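DMSP lyase (Ruegeria pomeroyi, PDB 5CU1) is a cupin-clan protein whose small beta-barrel fold holds an iron(III) ion. Local coordinates at residues Ile56-Leu61 and Met103-Ala107; Gln140-Glu144 and Trp195-Leu199. All blocks are in the same frame, centred on the assembly; numbering follows the deposited sequence.

Contact 1: Ile56-Leu61 and Met103-Ala107; sequences IPPAAL and MDRFA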
# COMPACT_ATOMS: atom_id res chain seq x y z
N ILE A 56 -7.79 -6.16 -11.87
CA ILE A 56 -7.45 -7.42 -11.27
C ILE A 56 -8.41 -7.85 -10.25
O ILE A 56 -8.94 -7.16 -9.74
CB ILE A 56 -5.98 -7.55 -10.81
CG1 ILE A 56 -5.56 -6.83 -9.49
CG2 ILE A 56 -5.10 -7.35 -12.00
CD1 ILE A 56 -4.18 -7.06 -9.18
N PRO A 57 -8.57 -9.11 -10.04
CA PRO A 57 -9.46 -9.66 -9.04
C PRO A 57 -9.36 -9.17 -7.58
O PRO A 57 -10.26 -9.00 -6.98
CB PRO A 57 -9.24 -11.10 -9.12
CG PRO A 57 -8.76 -11.25 -10.35
CD PRO A 57 -7.89 -10.18 -10.66
N PRO A 58 -8.01 -8.92 -7.19
CA PRO A 58 -7.88 -8.27 -5.93
C PRO A 58 -8.64 -7.07 -5.65
O PRO A 58 -8.83 -6.90 -4.65
CB PRO A 58 -6.39 -8.03 -5.82
CG PRO A 58 -5.82 -9.03 -6.44
CD PRO A 58 -6.61 -9.17 -7.65
N ALA A 59 -8.91 -6.24 -6.62
CA ALA A 59 -9.73 -5.03 -6.63
C ALA A 59 -11.13 -5.28 -6.27
O ALA A 59 -11.57 -4.80 -5.46
CB ALA A 59 -9.64 -4.36 -7.93
N ALA A 60 -11.74 -6.22 -6.89
CA ALA A 60 -12.94 -6.88 -6.48
C ALA A 60 -12.99 -7.28 -5.08
O ALA A 60 -13.86 -6.96 -4.46
CB ALA A 60 -13.36 -8.02 -7.36
N LEU A 61 -12.04 -7.99 -4.61
CA LEU A 61 -11.83 -8.25 -3.23
C LEU A 61 -11.87 -7.08 -2.26
O LEU A 61 -12.46 -7.15 -1.38
CB LEU A 61 -10.78 -9.33 -2.92
CG LEU A 61 -10.60 -10.67 -3.64
CD1 LEU A 61 -9.27 -11.31 -3.52
CD2 LEU A 61 -11.67 -11.54 -3.20
N MET A 103 -1.07 -13.85 -6.43
CA MET A 103 -1.39 -12.99 -7.41
C MET A 103 -2.80 -12.44 -7.56
O MET A 103 -2.87 -11.43 -7.81
CB MET A 103 -0.86 -13.53 -8.67
CG MET A 103 0.63 -13.67 -8.76
SD MET A 103 1.81 -12.35 -8.65
CE MET A 103 1.30 -11.26 -9.76
N ASP A 104 -3.84 -13.17 -7.26
CA ASP A 104 -5.18 -12.91 -7.25
C ASP A 104 -5.85 -12.43 -5.91
O ASP A 104 -6.88 -12.24 -5.81
CB ASP A 104 -5.90 -14.03 -8.00
CG ASP A 104 -5.65 -14.08 -9.46
OD1 ASP A 104 -5.54 -13.21 -10.10
OD2 ASP A 104 -5.67 -14.99 -9.96
N ARG A 105 -5.06 -12.18 -4.96
CA ARG A 105 -5.31 -11.72 -3.65
C ARG A 105 -4.57 -10.45 -3.17
O ARG A 105 -5.12 -9.65 -2.55
CB ARG A 105 -5.25 -12.88 -2.66
CG ARG A 105 -6.20 -13.92 -2.95
CD ARG A 105 -6.45 -14.86 -1.87
NE ARG A 105 -5.44 -15.81 -1.63
CZ ARG A 105 -5.17 -16.36 -0.53
NH1 ARG A 105 -5.88 -16.03 0.52
NH2 ARG A 105 -4.23 -17.27 -0.45
N PHE A 106 -3.34 -10.36 -3.53
CA PHE A 106 -2.51 -9.24 -3.39
C PHE A 106 -2.80 -8.10 -4.35
O PHE A 106 -2.48 -8.13 -5.44
CB PHE A 106 -1.06 -9.55 -3.09
CG PHE A 106 -0.27 -8.40 -2.72
CD1 PHE A 106 -0.10 -8.03 -1.46
CD2 PHE A 106 0.34 -7.69 -3.66
CE1 PHE A 106 0.55 -6.94 -1.12
CE2 PHE A 106 0.98 -6.62 -3.34
CZ PHE A 106 1.10 -6.21 -2.05
N ALA A 107 -3.34 -7.09 -3.71
CA ALA A 107 -3.82 -5.78 -4.04
C ALA A 107 -3.00 -4.53 -3.68
O ALA A 107 -2.77 -4.18 -2.64
CB ALA A 107 -5.11 -5.67 -3.59

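Contact 2: Gln140-Glu144 and Trp195-Leu199; sequences QHPAE and WRGDL. With FE (Fe (III) ion), chain B.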
# COMPACT_ATOMS: atom_id res chain seq x y z
N GLN A 140 11.67 -6.69 -0.16
CA GLN A 140 12.60 -5.70 -0.01
C GLN A 140 12.80 -4.77 -1.22
O GLN A 140 12.69 -5.13 -2.24
CB GLN A 140 13.92 -6.24 0.58
CG GLN A 140 14.72 -6.95 -0.53
CD GLN A 140 15.81 -7.93 -0.27
OE1 GLN A 140 15.88 -8.63 0.62
NE2 GLN A 140 16.60 -7.95 -1.09
N HIS A 141 13.24 -3.60 -0.91
CA HIS A 141 13.49 -2.49 -1.73
C HIS A 141 14.31 -1.36 -1.15
O HIS A 141 14.30 -1.09 -0.05
CB HIS A 141 12.26 -1.89 -2.25
CG HIS A 141 11.18 -1.73 -1.26
ND1 HIS A 141 11.19 -0.83 -0.24
CD2 HIS A 141 10.07 -2.43 -1.08
CE1 HIS A 141 10.11 -0.91 0.43
NE2 HIS A 141 9.43 -1.91 -0.02
N PRO A 142 15.02 -0.65 -1.97
CA PRO A 142 15.74 0.60 -1.69
C PRO A 142 15.08 1.82 -1.10
O PRO A 142 15.70 2.22 -0.26
CB PRO A 142 16.33 0.89 -3.05
CG PRO A 142 16.40 -0.35 -3.63
CD PRO A 142 15.34 -1.13 -3.27
N ALA A 143 13.83 2.17 -1.39
CA ALA A 143 13.12 3.04 -0.70
C ALA A 143 13.00 2.68 0.77
O ALA A 143 12.67 1.70 1.10
CB ALA A 143 11.74 3.24 -1.30
N GLU A 144 13.13 3.68 1.55
CA GLU A 144 12.53 3.78 2.81
C GLU A 144 11.06 3.89 2.81
O GLU A 144 10.51 4.51 2.02
CB GLU A 144 13.16 4.86 3.59
CG GLU A 144 14.62 4.82 3.72
CD GLU A 144 15.22 5.83 4.68
OE1 GLU A 144 15.13 6.92 4.55
OE2 GLU A 144 15.88 5.50 5.56
N TRP A 195 6.78 6.00 0.29
CA TRP A 195 8.18 5.77 -0.08
C TRP A 195 8.94 7.08 -0.16
O TRP A 195 8.39 8.12 -0.55
CB TRP A 195 8.30 5.07 -1.43
CG TRP A 195 8.07 3.62 -1.40
CD1 TRP A 195 7.40 2.93 -0.46
CD2 TRP A 195 8.51 2.67 -2.37
NE1 TRP A 195 7.39 1.60 -0.77
CE2 TRP A 195 8.07 1.41 -1.94
CE3 TRP A 195 9.23 2.76 -3.57
CZ2 TRP A 195 8.34 0.25 -2.65
CZ3 TRP A 195 9.49 1.61 -4.27
CH2 TRP A 195 9.05 0.37 -3.81
N ARG A 196 10.21 7.02 0.18
CA ARG A 196 11.08 8.17 0.04
C ARG A 196 12.44 7.62 -0.34
O ARG A 196 12.75 6.48 -0.01
CB ARG A 196 11.12 8.99 1.33
CG ARG A 196 11.79 8.31 2.50
CD ARG A 196 11.63 9.10 3.79
NE ARG A 196 12.63 8.67 4.79
CZ ARG A 196 12.81 9.23 5.98
NH1 ARG A 196 12.06 10.25 6.39
NH2 ARG A 196 13.75 8.76 6.77
N GLY A 197 13.22 8.42 -1.06
CA GLY A 197 14.53 8.00 -1.50
C GLY A 197 14.51 7.45 -2.91
O GLY A 197 13.99 8.09 -3.81
N ASP A 198 15.08 6.27 -3.10
CA ASP A 198 15.07 5.60 -4.40
C ASP A 198 13.68 5.05 -4.68
O ASP A 198 13.29 4.04 -4.11
CB ASP A 198 16.12 4.50 -4.42
CG ASP A 198 16.11 3.68 -5.70
OD1 ASP A 198 15.34 3.97 -6.64
OD2 ASP A 198 16.90 2.73 -5.75
N LEU A 199 12.93 5.73 -5.55
CA LEU A 199 11.54 5.40 -5.82
C LEU A 199 11.39 4.49 -7.02
O LEU A 199 10.34 3.91 -7.26
CB LEU A 199 10.73 6.69 -6.06
CG LEU A 199 10.94 7.80 -5.03
CD1 LEU A 199 10.24 9.08 -5.44
CD2 LEU A 199 10.45 7.31 -3.69
FE FE B . 7.58 -2.67 1.34
O HOH W 1 12.89 1.47 -4.07

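Contact 1: Ile56-Leu61 and Met103-Ala107
The ring of Pro58 rests on the backbone of Asp104, its CG 3.4 Å from Asp104 O, where one turn of helix lies against a stretch of chain that bends from a short helix into a strand. No hydrogen bond crosses the contact, so everything depends on carbon surfaces and on carbons resting against oxygens. Among the apolar pairs the tightest is Pro58 CB against Ala107 CB, 3.5 Å apart, a little closer than carbons usually sit; the small methyl of Ala107 lets the helix come this near. More loosely, CD1 of Leu61 lies 4.1 Å from CG of Arg105.

Contacts between carbon and oxygen make up the rest. Pro58 CG also stands 3.6 Å from Phe106 O. With its CG beside the backbone N (chi1 -43°), Leu61 directs CD1 at Asp104 O, 3.4 Å away. On the more exposed flank Pro57 CG meets Asp104 OD1 at 3.8 Å. The two prolines suit the first turn of a helix, where no earlier turn asks for their missing N-H, and their rings give compact apolar surfaces.

Helix 57-64 thus covers the link between helix 100-103 and strand 107-110. Leu61 and Ala107 both touch Tyr129 of strand 124-130, with which Ala107 also pairs through backbone hydrogen bonds, while Phe106 turns away from the helix to pack on Val128 and Met130.

Contact 2: Gln140-Glu144 and Trp195-Leu199
Trp195 meets the 140-144 loop with its indole, which lies beside both His141 and Ala143. Its CZ2 sits 3.5 Å above the centre of the imidazole of His141, though the two ring planes are inclined by 38°. Ala143 CB packs against the indole, 3.4 Å from Trp195 CE3; the small methyl touches both this ring and the carbonyl O of Asp198. The histidine is held from two ends: NE2 binds the iron at 2.4 Å, and ND1 donates to Ala143 O in the ring plane and on a lone pair of that oxygen. This second bond helps fix the ring's rotation and probably makes it a stronger ligand. Trp195 NE1 is hydrogen-bonded to OE2 of Glu145, itself an iron ligand.

Arg196 pairs with Glu144 in antiparallel, hydrogen-bonded fashion: Arg196 N donates to Glu144 O at 3.1 Å, while the return bond from Glu144 N is weak. Their side chains share one face of the sheet and form a salt bridge. Extended from CG to NE (chi2 -173°), the arginine carries its guanidinium out to Glu144 OE1, which NE and NH2 both grip side-on, from the same face of the carboxylate, NE at 3.1 Å. NH1 donates to Phe39 O.

Gly197 turns the chain at positive phi (96°), where a CB would collide with the carbonyl O of Arg196, so glycine suits the turn.

Asp198 lies alongside Pro142, its OD2 3.3 Å from Pro142 CB and hydrogen-bonded to OG1 of Thr201. A water bridges Ala143 N to Asp198 O, 2.6 Å from the latter.

The contact thus joins the start of strand 144-150 to the end of strand 189-196, neighbours in one five-stranded sheet, and leads back through Gln140 to strand 135-140 of the other.

In the fold
The two contacts lie on opposite sides of the chain's centre, each about 13 Å from it, with their own centres 24 Å apart. Their nearest atoms remain about 10 Å from each other, so they do not touch. Contact 2 supplies an iron ligand, His141, which shares the iron with Glu145 and His180; contact 1 stands further back, the side chain of Phe106 coming to about 8 Å from the metal. Along the chain, both segments of contact 1 precede those of contact 2. One sheet connects them: strand 107-110, where contact 1 ends, is joined through strand 124-130 to strand 189-196 of contact 2.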